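Local coordinates for protein periplasmic beta-glucosidase (Pseudomonas aeruginosa, PDB 6R5T) that probably hydrolyses terminal, non-reducing beta-D-glucosyl residues in the periplasm, releasing beta-D-glucose, as a member of glycoside hydrolase family 3, at residues Glu638-Leu643 / Ser686-Phe691; Thr617-Ser622 / Gly651-Gln656; Asp57-Gln62 / Arg332-Pro337; Phe50-Arg55 / Leu74-Asp79; Glu462-Ala467 / Lys504-Thr509. The protein carries 1 engineered substitution. All coordinates share one frame; numbering follows the deposited sequence.

Interaction 1 (Glu638-Leu643 / Ser686-Phe691)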
# COMPACT_ATOMS: atom_id res chain seq x y z
N GLU A 638 19.36 -28.05 -17.24
CA GLU A 638 19.96 -26.91 -17.99
C GLU A 638 18.90 -26.27 -18.90
O GLU A 638 18.17 -26.98 -19.61
CB GLU A 638 21.19 -27.37 -18.77
CG GLU A 638 22.33 -27.82 -17.87
CD GLU A 638 23.53 -28.34 -18.65
OE1 GLU A 638 23.39 -28.58 -19.87
OE2 GLU A 638 24.60 -28.48 -18.02
N ALA A 639 18.94 -24.93 -18.97
CA ALA A 639 18.16 -24.10 -19.91
C ALA A 639 19.18 -23.41 -20.79
O ALA A 639 20.06 -22.69 -20.24
CB ALA A 639 17.31 -23.14 -19.14
N ARG A 640 19.11 -23.68 -22.09
CA ARG A 640 20.10 -23.12 -23.02
C ARG A 640 19.46 -22.17 -24.00
O ARG A 640 18.39 -22.45 -24.59
CB ARG A 640 20.81 -24.23 -23.79
CG ARG A 640 21.76 -25.04 -22.93
CD ARG A 640 22.56 -26.04 -23.76
NE ARG A 640 23.30 -26.89 -22.83
CZ ARG A 640 24.60 -27.15 -22.88
NH1 ARG A 640 25.35 -26.69 -23.88
NH2 ARG A 640 25.15 -27.91 -21.95
N VAL A 641 20.19 -21.09 -24.25
CA VAL A 641 19.80 -20.12 -25.28
C VAL A 641 21.09 -19.53 -25.86
O VAL A 641 22.06 -19.40 -25.10
CB VAL A 641 18.86 -19.08 -24.68
CG1 VAL A 641 19.58 -18.15 -23.70
CG2 VAL A 641 18.09 -18.37 -25.72
N THR A 642 21.06 -19.19 -27.13
CA THR A 642 22.19 -18.47 -27.76
C THR A 642 21.81 -17.01 -27.88
O THR A 642 20.78 -16.70 -28.53
CB THR A 642 22.61 -19.09 -29.10
OG1 THR A 642 22.98 -20.42 -28.74
CG2 THR A 642 23.79 -18.38 -29.73
N LEU A 643 22.67 -16.14 -27.37
CA LEU A 643 22.55 -14.68 -27.53
C LEU A 643 23.44 -14.23 -28.68
O LEU A 643 24.64 -14.61 -28.67
CB LEU A 643 22.97 -14.01 -26.24
CG LEU A 643 23.01 -12.49 -26.27
CD1 LEU A 643 21.62 -11.89 -26.33
CD2 LEU A 643 23.78 -11.94 -25.07
N SER A 686 28.20 -14.41 -31.00
CA SER A 686 27.20 -15.24 -30.29
C SER A 686 27.81 -15.84 -29.04
O SER A 686 29.04 -16.01 -28.98
CB SER A 686 26.65 -16.29 -31.19
OG SER A 686 25.91 -15.72 -32.24
N ARG A 687 26.98 -16.06 -28.03
CA ARG A 687 27.39 -16.77 -26.82
C ARG A 687 26.27 -17.74 -26.48
O ARG A 687 25.10 -17.29 -26.40
CB ARG A 687 27.64 -15.79 -25.68
CG ARG A 687 28.14 -16.40 -24.37
CD ARG A 687 29.66 -16.53 -24.28
NE ARG A 687 30.34 -15.31 -24.69
CZ ARG A 687 30.71 -14.31 -23.90
NH1 ARG A 687 30.56 -14.40 -22.59
NH2 ARG A 687 31.27 -13.23 -24.43
N GLU A 688 26.61 -19.01 -26.29
CA GLU A 688 25.68 -20.00 -25.73
C GLU A 688 25.64 -19.74 -24.23
O GLU A 688 26.68 -19.68 -23.56
CB GLU A 688 26.08 -21.46 -25.99
CG GLU A 688 24.91 -22.37 -25.54
CD GLU A 688 24.81 -23.85 -25.91
OE1 GLU A 688 25.53 -24.66 -25.33
OE2 GLU A 688 23.88 -24.20 -26.68
N ILE A 689 24.45 -19.52 -23.73
CA ILE A 689 24.22 -19.29 -22.29
C ILE A 689 23.57 -20.55 -21.77
O ILE A 689 22.60 -21.07 -22.42
CB ILE A 689 23.39 -18.02 -22.09
CG1 ILE A 689 24.16 -16.83 -22.66
CG2 ILE A 689 23.07 -17.83 -20.63
CD1 ILE A 689 23.34 -15.66 -22.94
N VAL A 690 24.14 -21.08 -20.70
CA VAL A 690 23.61 -22.27 -20.02
C VAL A 690 23.25 -21.87 -18.61
O VAL A 690 24.13 -21.42 -17.86
CB VAL A 690 24.66 -23.39 -20.02
CG1 VAL A 690 24.08 -24.64 -19.42
CG2 VAL A 690 25.20 -23.62 -21.42
N PHE A 691 21.97 -21.90 -18.28
CA PHE A 691 21.49 -21.72 -16.91
C PHE A 691 21.31 -23.10 -16.32
O PHE A 691 20.72 -23.96 -16.97
CB PHE A 691 20.17 -20.96 -16.92
CG PHE A 691 20.27 -19.56 -17.43
CD1 PHE A 691 20.81 -18.58 -16.61
CD2 PHE A 691 19.81 -19.18 -18.66
CE1 PHE A 691 20.88 -17.26 -17.03
CE2 PHE A 691 19.86 -17.86 -19.08
CZ PHE A 691 20.40 -16.91 -18.26
O HOH W 1 21.57 -22.44 -27.27
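Strands 638-643 and 686-691 run antiparallel, their axes 161° apart, and six nearly straight backbone N-H...O bonds join the hydrogen-bonded pairs A639-F691, V641-I689 and L643-R687, while R640-V690 and T642-E688 are non-hydrogen-bonded pairs.

On the face that carries R640, T642, E688 and V690, charge dominates. The R640 chain is extended from CG to NE, and its guanidinium is shared by two carboxylates. R640 NH2 gives E638 OE1 a bond of 2.8 Å within the guanidinium plane; R640 NH1 lies 2.5 Å from E688 OE1, a salt bridge whose hydrogen bond is weak because it bends to 128°. V690 CG2 sits over the centre of one guanidinium face, 3.8 Å above its plane. A water links T642 OG1 to E688 OE2.

The other face, carrying A639, V641, L643, I689 and F691 beside R687, is mostly apolar: I689 CD1 meets L643 CB at 3.7 Å, and I689 CG2 lies 3.5 Å above the F691 ring plane, toward its rim.

The pairing belongs to the fibronectin type III-like beta-sandwich. Strand 619-626 flanks strand 636-645 on its other edge, and this face packs on L657, T653 and V655 of strand 651-660 and V679 of strand 672-681.

Interaction 2 (Thr617-Ser622 / Gly651-Gln656)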
# COMPACT_ATOMS: atom_id res chain seq x y z
N THR A 617 22.99 -1.14 -29.94
CA THR A 617 22.91 -2.28 -30.88
C THR A 617 21.64 -3.06 -30.63
O THR A 617 20.84 -2.70 -29.76
CB THR A 617 24.19 -3.10 -30.77
OG1 THR A 617 24.29 -3.88 -31.94
CG2 THR A 617 24.22 -4.00 -29.54
N GLU A 618 21.44 -4.10 -31.40
CA GLU A 618 20.27 -4.99 -31.25
C GLU A 618 20.78 -6.39 -30.92
O GLU A 618 21.89 -6.77 -31.35
CB GLU A 618 19.40 -5.04 -32.52
CG GLU A 618 18.44 -3.87 -32.62
CD GLU A 618 17.33 -3.74 -31.57
OE1 GLU A 618 17.09 -4.67 -30.77
OE2 GLU A 618 16.72 -2.66 -31.54
N PHE A 619 20.00 -7.10 -30.15
CA PHE A 619 20.33 -8.47 -29.74
C PHE A 619 19.21 -9.42 -30.15
O PHE A 619 18.01 -9.02 -30.30
CB PHE A 619 20.58 -8.53 -28.23
CG PHE A 619 21.75 -7.71 -27.76
CD1 PHE A 619 23.04 -8.23 -27.75
CD2 PHE A 619 21.56 -6.41 -27.31
CE1 PHE A 619 24.11 -7.46 -27.29
CE2 PHE A 619 22.62 -5.65 -26.85
CZ PHE A 619 23.91 -6.18 -26.88
N SER A 620 19.61 -10.65 -30.40
CA SER A 620 18.71 -11.76 -30.78
C SER A 620 18.94 -12.93 -29.83
O SER A 620 20.08 -13.15 -29.39
CB SER A 620 18.90 -12.19 -32.20
OG SER A 620 18.73 -11.08 -33.10
N LEU A 621 17.88 -13.62 -29.44
CA LEU A 621 17.97 -14.88 -28.66
C LEU A 621 17.41 -15.99 -29.54
O LEU A 621 16.38 -15.80 -30.20
CB LEU A 621 17.19 -14.82 -27.35
CG LEU A 621 17.77 -13.96 -26.24
CD1 LEU A 621 16.80 -13.71 -25.12
CD2 LEU A 621 19.00 -14.62 -25.68
N SER A 622 18.11 -17.12 -29.57
CA SER A 622 17.63 -18.34 -30.22
C SER A 622 16.52 -18.91 -29.34
O SER A 622 16.32 -18.48 -28.20
CB SER A 622 18.75 -19.31 -30.41
OG SER A 622 19.20 -19.86 -29.17
N GLY A 651 28.37 -4.24 -27.59
CA GLY A 651 27.66 -3.85 -26.37
C GLY A 651 27.28 -5.05 -25.56
O GLY A 651 27.27 -6.20 -26.06
N ALA A 652 26.87 -4.77 -24.33
CA ALA A 652 26.39 -5.81 -23.42
C ALA A 652 24.86 -5.70 -23.28
O ALA A 652 24.27 -4.62 -23.46
CB ALA A 652 27.09 -5.69 -22.10
N THR A 653 24.30 -6.85 -22.93
CA THR A 653 22.91 -6.96 -22.46
C THR A 653 22.87 -8.01 -21.37
O THR A 653 23.92 -8.59 -20.99
CB THR A 653 21.94 -7.25 -23.60
OG1 THR A 653 20.60 -7.16 -23.09
CG2 THR A 653 22.11 -8.62 -24.19
N VAL A 654 21.71 -8.17 -20.78
CA VAL A 654 21.55 -9.10 -19.64
C VAL A 654 20.45 -10.10 -20.02
O VAL A 654 19.26 -9.68 -20.19
CB VAL A 654 21.18 -8.38 -18.34
CG1 VAL A 654 21.09 -9.38 -17.19
CG2 VAL A 654 22.17 -7.23 -18.05
N VAL A 655 20.81 -11.37 -20.11
CA VAL A 655 19.85 -12.45 -20.36
C VAL A 655 19.27 -12.88 -19.03
O VAL A 655 20.06 -13.17 -18.09
CB VAL A 655 20.49 -13.63 -21.09
CG1 VAL A 655 19.44 -14.69 -21.38
CG2 VAL A 655 21.13 -13.16 -22.39
N GLN A 656 17.96 -12.82 -18.92
CA GLN A 656 17.27 -13.06 -17.63
C GLN A 656 16.47 -14.36 -17.71
O GLN A 656 15.82 -14.58 -18.72
CB GLN A 656 16.34 -11.88 -17.33
CG GLN A 656 17.13 -10.59 -17.24
CD GLN A 656 16.35 -9.36 -17.66
OE1 GLN A 656 15.19 -9.19 -17.25
NE2 GLN A 656 17.00 -8.46 -18.39
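F619 loses the most surface here, and its ring is read best from T653. The CG2 methyl of T653 stands 3.6 Å from the ring centroid and only 9° off the normal, a CH-pi contact centred on one face. T653 reaches this spot with OG1 anti to its backbone N (chi1 -173°), which puts CG2 in the crowded position between N and the carbonyl carbon; the two side chains meet tip to tip. T653 CB flanks the same face, 3.7 Å from F619 CE2. At the ring edge lies the carbonyl of G651, with its O 3.5 Å from F619 CZ. Strands 619-621 and 651-656 belong to the two facing sheets of the fibronectin type III-like beta-sandwich: their axes are 9.6 Å apart at an angle of 32°, a between-sheet separation bridged by side chains. Further along, L621 and V655 also point their tips at one another, L621 CD2 touching V655 CG2 at 4.2 Å. V655 continues onto I689 and F691 of strand 686-694, while F619 also packs on L720.

Interaction 3 (Asp57-Gln62 / Arg332-Pro337)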
# COMPACT_ATOMS: atom_id res chain seq x y z
N ASP A 57 42.10 11.72 13.59
CA ASP A 57 40.96 11.81 14.55
C ASP A 57 40.70 10.44 15.18
O ASP A 57 40.48 10.39 16.42
CB ASP A 57 39.70 12.26 13.84
CG ASP A 57 39.73 13.69 13.37
OD1 ASP A 57 40.46 14.48 14.00
OD2 ASP A 57 38.99 13.98 12.40
N ILE A 58 40.79 9.40 14.37
CA ILE A 58 40.61 8.02 14.88
C ILE A 58 41.80 7.64 15.78
O ILE A 58 41.58 7.04 16.86
CB ILE A 58 40.40 7.02 13.74
CG1 ILE A 58 39.07 7.30 13.02
CG2 ILE A 58 40.46 5.60 14.29
CD1 ILE A 58 38.83 6.42 11.80
N ARG A 59 43.02 7.95 15.35
CA ARG A 59 44.20 7.66 16.22
C ARG A 59 44.00 8.34 17.57
O ARG A 59 44.36 7.73 18.62
CB ARG A 59 45.47 8.19 15.55
CG ARG A 59 46.10 7.33 14.49
CD ARG A 59 47.53 7.82 14.19
NE ARG A 59 48.38 7.30 15.27
CZ ARG A 59 49.00 6.14 15.27
NH1 ARG A 59 49.01 5.34 14.21
NH2 ARG A 59 49.70 5.80 16.33
N ALA A 60 43.55 9.60 17.61
CA ALA A 60 43.39 10.39 18.86
C ALA A 60 42.40 9.68 19.81
O ALA A 60 42.65 9.59 21.03
CB ALA A 60 42.94 11.80 18.54
N MET A 61 41.33 9.10 19.26
CA MET A 61 40.41 8.32 20.11
C MET A 61 41.07 7.04 20.61
O MET A 61 40.92 6.69 21.82
CB MET A 61 39.19 7.89 19.31
CG MET A 61 38.57 9.03 18.63
SD MET A 61 37.62 9.83 19.82
CE MET A 61 36.25 10.22 18.72
N GLN A 62 41.70 6.29 19.72
CA GLN A 62 42.34 4.99 20.10
C GLN A 62 43.42 5.27 21.16
O GLN A 62 43.63 4.43 22.07
CB GLN A 62 42.88 4.32 18.85
CG GLN A 62 43.05 2.82 18.94
CD GLN A 62 41.74 2.04 19.07
OE1 GLN A 62 41.21 1.96 20.15
NE2 GLN A 62 41.27 1.40 17.99
N ARG A 332 46.21 -1.19 13.57
CA ARG A 332 46.49 -1.92 12.31
C ARG A 332 45.93 -1.18 11.09
O ARG A 332 46.52 -1.34 10.00
CB ARG A 332 45.98 -3.34 12.39
CG ARG A 332 44.46 -3.48 12.50
CD ARG A 332 44.02 -4.84 12.97
NE ARG A 332 44.57 -5.89 12.15
CZ ARG A 332 45.60 -6.70 12.46
NH1 ARG A 332 46.16 -6.66 13.65
NH2 ARG A 332 46.03 -7.58 11.60
N ARG A 333 44.89 -0.35 11.24
CA ARG A 333 44.35 0.46 10.11
C ARG A 333 44.81 1.91 10.22
O ARG A 333 44.28 2.76 9.49
CB ARG A 333 42.82 0.32 10.09
CG ARG A 333 42.38 -1.10 9.81
CD ARG A 333 40.84 -1.19 9.70
NE ARG A 333 40.53 -2.54 9.33
CZ ARG A 333 40.48 -3.60 10.15
NH1 ARG A 333 40.51 -3.46 11.46
NH2 ARG A 333 40.29 -4.78 9.63
N LEU A 334 45.76 2.23 11.12
CA LEU A 334 46.11 3.63 11.45
C LEU A 334 47.59 3.95 11.15
O LEU A 334 48.01 5.02 11.55
CB LEU A 334 45.74 3.87 12.90
CG LEU A 334 44.24 3.83 13.15
CD1 LEU A 334 43.93 3.85 14.63
CD2 LEU A 334 43.59 5.01 12.46
N GLY A 335 48.28 3.05 10.47
CA GLY A 335 49.71 3.17 10.13
C GLY A 335 50.58 3.23 11.38
O GLY A 335 50.11 2.79 12.48
N LYS A 336 51.77 3.82 11.24
CA LYS A 336 52.79 3.98 12.32
C LYS A 336 52.73 5.38 12.91
O LYS A 336 52.39 6.33 12.21
CB LYS A 336 54.22 3.79 11.79
CG LYS A 336 54.45 2.63 10.84
CD LYS A 336 54.65 1.29 11.51
CE LYS A 336 53.52 0.31 11.28
NZ LYS A 336 53.94 -1.07 11.63
N PRO A 337 53.12 5.57 14.20
CA PRO A 337 52.93 6.84 14.90
C PRO A 337 53.70 8.03 14.30
O PRO A 337 53.33 9.19 14.56
CB PRO A 337 53.47 6.58 16.32
CG PRO A 337 53.49 5.07 16.43
CD PRO A 337 53.79 4.56 15.03
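The guanidinium of R59 is gripped at its edge by carbonyl oxygens and covered on one face by a proline. P337 CA lies 3.6 Å above the guanidinium plane, offset toward the rim, and P337 CB and CG also stand near NH2. At the edge, L334 O and G335 O both approach NH1. The contact ties helix 55-65, an outer helix of the TIM-barrel-like N-terminal domain, to the loop that follows helix 307-323, so the two meet across 270 residues of sequence.

R59 NH1 donates to L334 O at 2.9 Å with an N-H...O angle of 144°. The acceptor is exactly in the guanidinium plane, whereas the donor stands 58° above the carbonyl plane. A second, weak bond runs from the same NH1 to G335 O. The reach depends on a bend at chi3 (79°), which turns the end of the R59 chain toward the loop after CG has passed L334. The aliphatic part is used too: R59 and L334 slide past each other in opposite directions, with R59 CG 3.8 Å from L334 CB. L334, whose CB points toward the helix, thereby shares the largest burial of the contact with R59. G335 allows the loop to turn with positive phi. I58 crosses L334 at about a right angle, its CG2 touching L334 CD2 at 3.7 Å.

Interaction 4 (Phe50-Arg55 / Leu74-Asp79). With BGC (beta-D-glucopyranose), chain C; GAL (beta-D-galactopyranose), chain B.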
# COMPACT_ATOMS: atom_id res chain seq x y z
N PHE A 50 31.08 6.06 15.99
CA PHE A 50 30.74 6.23 14.56
C PHE A 50 30.89 7.71 14.20
O PHE A 50 30.80 8.58 15.08
CB PHE A 50 29.36 5.67 14.24
CG PHE A 50 28.17 6.35 14.86
CD1 PHE A 50 27.86 6.13 16.19
CD2 PHE A 50 27.36 7.20 14.14
CE1 PHE A 50 26.78 6.71 16.80
CE2 PHE A 50 26.29 7.83 14.76
CZ PHE A 50 25.98 7.57 16.08
N ASN A 51 31.09 7.94 12.90
CA ASN A 51 31.15 9.28 12.25
C ASN A 51 32.46 10.01 12.55
O ASN A 51 32.52 11.19 12.18
CB ASN A 51 29.94 10.13 12.64
CG ASN A 51 28.66 9.77 11.90
OD1 ASN A 51 28.68 8.97 10.99
ND2 ASN A 51 27.54 10.32 12.36
N THR A 52 33.50 9.34 13.08
CA THR A 52 34.88 9.90 13.11
C THR A 52 35.68 9.17 12.04
O THR A 52 35.74 7.94 12.11
CB THR A 52 35.50 9.74 14.51
OG1 THR A 52 34.75 10.59 15.38
CG2 THR A 52 36.97 10.03 14.54
N VAL A 53 36.22 9.87 11.03
CA VAL A 53 36.54 9.18 9.74
C VAL A 53 37.91 9.53 9.15
O VAL A 53 38.10 9.28 7.96
CB VAL A 53 35.45 9.49 8.70
CG1 VAL A 53 34.09 9.03 9.24
CG2 VAL A 53 35.44 10.95 8.33
N THR A 54 38.79 10.15 9.92
CA THR A 54 40.15 10.44 9.40
C THR A 54 41.19 9.81 10.32
O THR A 54 40.92 9.67 11.52
CB THR A 54 40.43 11.92 9.22
OG1 THR A 54 40.62 12.49 10.51
CG2 THR A 54 39.30 12.64 8.51
N ARG A 55 42.31 9.46 9.76
CA ARG A 55 43.38 8.76 10.52
C ARG A 55 43.75 9.56 11.78
O ARG A 55 43.78 9.00 12.87
CB ARG A 55 44.62 8.48 9.68
CG ARG A 55 45.76 8.02 10.57
CD ARG A 55 47.03 7.97 9.78
NE ARG A 55 47.07 6.82 8.90
CZ ARG A 55 48.17 6.34 8.33
NH1 ARG A 55 49.36 6.90 8.56
NH2 ARG A 55 48.09 5.27 7.59
N LEU A 74 38.80 0.50 20.79
CA LEU A 74 37.53 0.87 20.11
C LEU A 74 37.52 0.21 18.75
O LEU A 74 38.59 -0.05 18.18
CB LEU A 74 37.51 2.39 19.93
CG LEU A 74 37.52 3.17 21.23
CD1 LEU A 74 37.93 4.59 20.96
CD2 LEU A 74 36.17 3.11 21.92
N PHE A 75 36.32 0.05 18.21
CA PHE A 75 36.18 0.05 16.73
C PHE A 75 35.50 1.35 16.29
O PHE A 75 34.77 2.00 17.06
CB PHE A 75 35.54 -1.23 16.20
CG PHE A 75 34.06 -1.37 16.42
CD1 PHE A 75 33.14 -0.67 15.66
CD2 PHE A 75 33.56 -2.29 17.32
CE1 PHE A 75 31.77 -0.87 15.83
CE2 PHE A 75 32.21 -2.48 17.51
CZ PHE A 75 31.30 -1.77 16.77
N HIS A 76 35.73 1.69 15.03
CA HIS A 76 35.22 2.93 14.40
C HIS A 76 34.39 2.57 13.18
O HIS A 76 34.90 1.83 12.31
CB HIS A 76 36.38 3.88 14.02
CG HIS A 76 36.96 4.56 15.20
ND1 HIS A 76 37.88 3.91 16.02
CD2 HIS A 76 36.76 5.80 15.72
CE1 HIS A 76 38.17 4.75 17.01
NE2 HIS A 76 37.53 5.90 16.84
N ALA A 77 33.17 3.09 13.15
CA ALA A 77 32.23 2.79 12.05
C ALA A 77 31.83 4.06 11.32
O ALA A 77 31.89 5.17 11.85
CB ALA A 77 31.05 2.04 12.62
N TYR A 78 31.31 3.82 10.11
CA TYR A 78 30.74 4.89 9.26
C TYR A 78 29.76 4.29 8.26
O TYR A 78 29.70 3.10 8.08
CB TYR A 78 31.87 5.62 8.58
CG TYR A 78 31.59 6.95 7.94
CD1 TYR A 78 30.80 7.91 8.55
CD2 TYR A 78 32.16 7.24 6.71
CE1 TYR A 78 30.58 9.15 7.97
CE2 TYR A 78 31.96 8.49 6.13
CZ TYR A 78 31.18 9.43 6.77
OH TYR A 78 31.00 10.68 6.22
N ASP A 79 28.98 5.16 7.65
CA ASP A 79 27.95 4.86 6.62
C ASP A 79 28.65 4.94 5.26
O ASP A 79 28.47 5.89 4.53
CB ASP A 79 26.78 5.82 6.80
CG ASP A 79 25.88 5.47 7.97
OD1 ASP A 79 25.35 4.33 7.97
OD2 ASP A 79 25.66 6.33 8.87
C2 BGC C . 22.55 4.48 9.29
C3 BGC C . 22.61 5.18 10.66
C4 BGC C . 21.63 6.38 10.57
C5 BGC C . 20.23 5.78 10.31
C6 BGC C . 19.16 6.84 10.14
C1 BGC C . 21.10 4.05 9.01
O1 BGC C . 21.14 3.54 7.72
O2 BGC C . 23.38 3.33 9.19
O3 BGC C . 23.95 5.69 10.86
O4 BGC C . 21.65 7.06 11.84
O5 BGC C . 20.24 5.18 9.05
O6 BGC C . 17.89 6.21 9.94
C1 GAL B . 22.03 8.44 11.80
C2 GAL B . 23.47 8.64 11.31
C3 GAL B . 23.79 10.14 11.40
C4 GAL B . 22.76 10.91 10.54
C5 GAL B . 21.34 10.54 11.03
C6 GAL B . 20.26 11.14 10.14
O2 GAL B . 24.36 7.89 12.12
O3 GAL B . 25.12 10.34 10.86
O4 GAL B . 22.97 10.44 9.19
O5 GAL B . 21.10 9.09 10.96
O6 GAL B . 18.96 10.70 10.61
O HOH W 2 28.02 6.41 10.73
O HOH W 3 26.55 8.89 8.82
O HOH W 4 33.95 6.43 13.41
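Backbone bonding first: N51 N donates to A77 O at 3.1 Å, nearly along the C=O axis, and F50 CA makes a CA-H...O contact with the same oxygen. A water lies within hydrogen-bonding distance of both A77 O and T52 O.

Ring contacts centre on Y78. V53 CG1 lies 3.4 Å from its ring centroid and 8° off the normal, a CH-pi contact over the face, while N51 OD1 comes to the ring edge in plane, 3.4 Å from Y78 CD1; amide and ring planes are 85° apart.

F50 and A77 pair in parallel where strands 48-50 and 75-78 adjoin in the TIM-barrel-like sheet. Helix 55-65 lies between them in sequence, as in a beta-alpha-beta crossover, and the strand ends open onto the sugar pocket.

Most sugar contacts are hydrogen bonds. N51 ND2 donates to galactose O3 at 2.8 Å. Both D79 oxygens accept from glucose, OD1 from O2 at 2.5 Å and OD2 from O3 at 2.7 Å. F50 CE2 approaches galactose O2 at 3.3 Å. Two waters bridge N51 OD1 and D79 OD2, one of them 2.9 Å from galactose O3. K176, H177, R137 and E486 also bond the glucose.

Interaction 5 (Glu462-Ala467 / Lys504-Thr509)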
# COMPACT_ATOMS: atom_id res chain seq x y z
N GLU A 462 15.77 32.44 -20.79
CA GLU A 462 17.22 32.24 -21.00
C GLU A 462 17.46 30.86 -21.62
O GLU A 462 18.21 30.72 -22.58
CB GLU A 462 17.97 32.42 -19.69
CG GLU A 462 19.43 32.28 -19.93
CD GLU A 462 20.32 32.21 -18.70
OE1 GLU A 462 21.42 32.84 -18.75
OE2 GLU A 462 19.94 31.52 -17.73
N ALA A 463 16.82 29.84 -21.08
CA ALA A 463 17.00 28.48 -21.60
C ALA A 463 16.48 28.39 -23.05
O ALA A 463 17.11 27.71 -23.85
CB ALA A 463 16.24 27.51 -20.73
N LEU A 464 15.37 29.05 -23.35
CA LEU A 464 14.82 28.98 -24.74
C LEU A 464 15.78 29.71 -25.69
O LEU A 464 16.04 29.16 -26.74
CB LEU A 464 13.44 29.58 -24.80
CG LEU A 464 12.33 28.83 -24.08
CD1 LEU A 464 11.01 29.54 -24.21
CD2 LEU A 464 12.24 27.41 -24.64
N ARG A 465 16.36 30.85 -25.29
CA ARG A 465 17.39 31.48 -26.15
C ARG A 465 18.57 30.55 -26.39
O ARG A 465 19.10 30.54 -27.49
CB ARG A 465 17.99 32.75 -25.51
CG ARG A 465 17.01 33.88 -25.48
CD ARG A 465 17.68 35.17 -25.04
NE ARG A 465 18.11 35.15 -23.66
CZ ARG A 465 19.38 35.12 -23.27
NH1 ARG A 465 20.36 35.07 -24.15
NH2 ARG A 465 19.67 35.14 -21.98
N THR A 466 19.03 29.84 -25.35
CA THR A 466 20.17 28.94 -25.45
C THR A 466 19.79 27.80 -26.40
O THR A 466 20.57 27.49 -27.28
CB THR A 466 20.52 28.48 -24.03
OG1 THR A 466 20.76 29.67 -23.29
CG2 THR A 466 21.70 27.56 -24.00
N ALA A 467 18.59 27.23 -26.25
CA ALA A 467 18.18 26.08 -27.09
C ALA A 467 18.09 26.52 -28.56
O ALA A 467 18.59 25.81 -29.47
CB ALA A 467 16.88 25.53 -26.59
N LYS A 504 8.69 21.03 -21.39
CA LYS A 504 7.60 21.27 -22.37
C LYS A 504 8.01 22.44 -23.27
O LYS A 504 7.80 22.41 -24.50
CB LYS A 504 6.27 21.53 -21.69
CG LYS A 504 5.64 20.26 -21.13
CD LYS A 504 4.39 20.44 -20.31
CE LYS A 504 4.05 19.13 -19.61
NZ LYS A 504 2.65 19.10 -19.11
N ALA A 505 8.57 23.48 -22.67
CA ALA A 505 9.00 24.66 -23.46
C ALA A 505 10.16 24.29 -24.37
O ALA A 505 10.18 24.71 -25.55
CB ALA A 505 9.34 25.80 -22.51
N LEU A 506 11.11 23.47 -23.91
CA LEU A 506 12.24 23.05 -24.76
C LEU A 506 11.71 22.21 -25.92
O LEU A 506 12.20 22.33 -27.05
CB LEU A 506 13.26 22.27 -23.93
CG LEU A 506 14.06 23.09 -22.94
CD1 LEU A 506 14.83 22.16 -22.02
CD2 LEU A 506 15.03 24.04 -23.63
N LYS A 507 10.74 21.33 -25.67
CA LYS A 507 10.19 20.47 -26.74
C LYS A 507 9.63 21.37 -27.84
O LYS A 507 9.83 21.04 -29.05
CB LYS A 507 9.09 19.60 -26.14
CG LYS A 507 8.29 18.74 -27.11
CD LYS A 507 9.11 17.74 -27.84
CE LYS A 507 8.28 16.92 -28.82
NZ LYS A 507 9.11 15.87 -29.44
N ALA A 508 8.99 22.46 -27.45
CA ALA A 508 8.27 23.36 -28.39
C ALA A 508 9.26 24.11 -29.31
O ALA A 508 8.85 24.62 -30.37
CB ALA A 508 7.39 24.29 -27.60
N THR A 509 10.55 24.06 -29.04
CA THR A 509 11.58 24.67 -29.93
C THR A 509 11.84 23.84 -31.18
O THR A 509 12.49 24.34 -32.12
CB THR A 509 12.94 24.87 -29.25
OG1 THR A 509 13.58 23.61 -28.97
CG2 THR A 509 12.80 25.76 -28.04
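L464 leaves its helix with CB directed neither straight at nor away from helix 504-508. CG is anti to the carbonyl carbon (chi1 -68°), and chi2 of 180° sets CD1 anti to CA and leaves CD2 as the branch that meets the partner helix. CB, CG and CD1 have no neighbour within 4.2 Å across the contact, so the work falls to CD2. That methyl meets A505 O at 3.5 Å, A505 CB at 3.9 Å and T509 CG2 at 3.8 Å. L506 answers from the second helix: its CD2 reaches A467 CB at 3.8 Å.

The T509 side chain is tied back to the preceding helical turn. T509 OG1 donates to L506 O at 2.7 Å, in the carbonyl plane, which holds CG2 on the side facing L464 and A467.

Methyl groups make the contact, against one another and against the A505 carbonyl; the helix axes pass 9.9 Å apart at 31°. Both helices pack on the mixed sheet of the glycoside hydrolase family 3 C-terminal domain, with A463 and L506 on I384 of strand 380-384, A467 and L506 on V473 of strand 472-478, and T466 on L425 of strand 423-427.

In the fold
Along the chain, interactions 4 and 3 come first, then interaction 5, then interactions 2 and 1. Interactions 3 and 4 have centres 11 Å apart in the TIM-barrel-like domain; their segments alternate, and Q62 OE1 to L74 N, 2.9 Å, probably hydrogen-bonds them. Interactions 1 and 2, also 11 Å apart, share the 619-626/636-645 sheet and meet through I689 CD1 and V655 CG2 at 3.4 Å. Interaction 5 stands apart in the family 3 C-terminal domain, 36 Å between centres from interaction 2 and 48 Å from interaction 4. The contacts thus sample three domains; of them, interaction 4 alone holds residues of the sugar pocket, to which E486, from the same domain as interaction 5, also contributes.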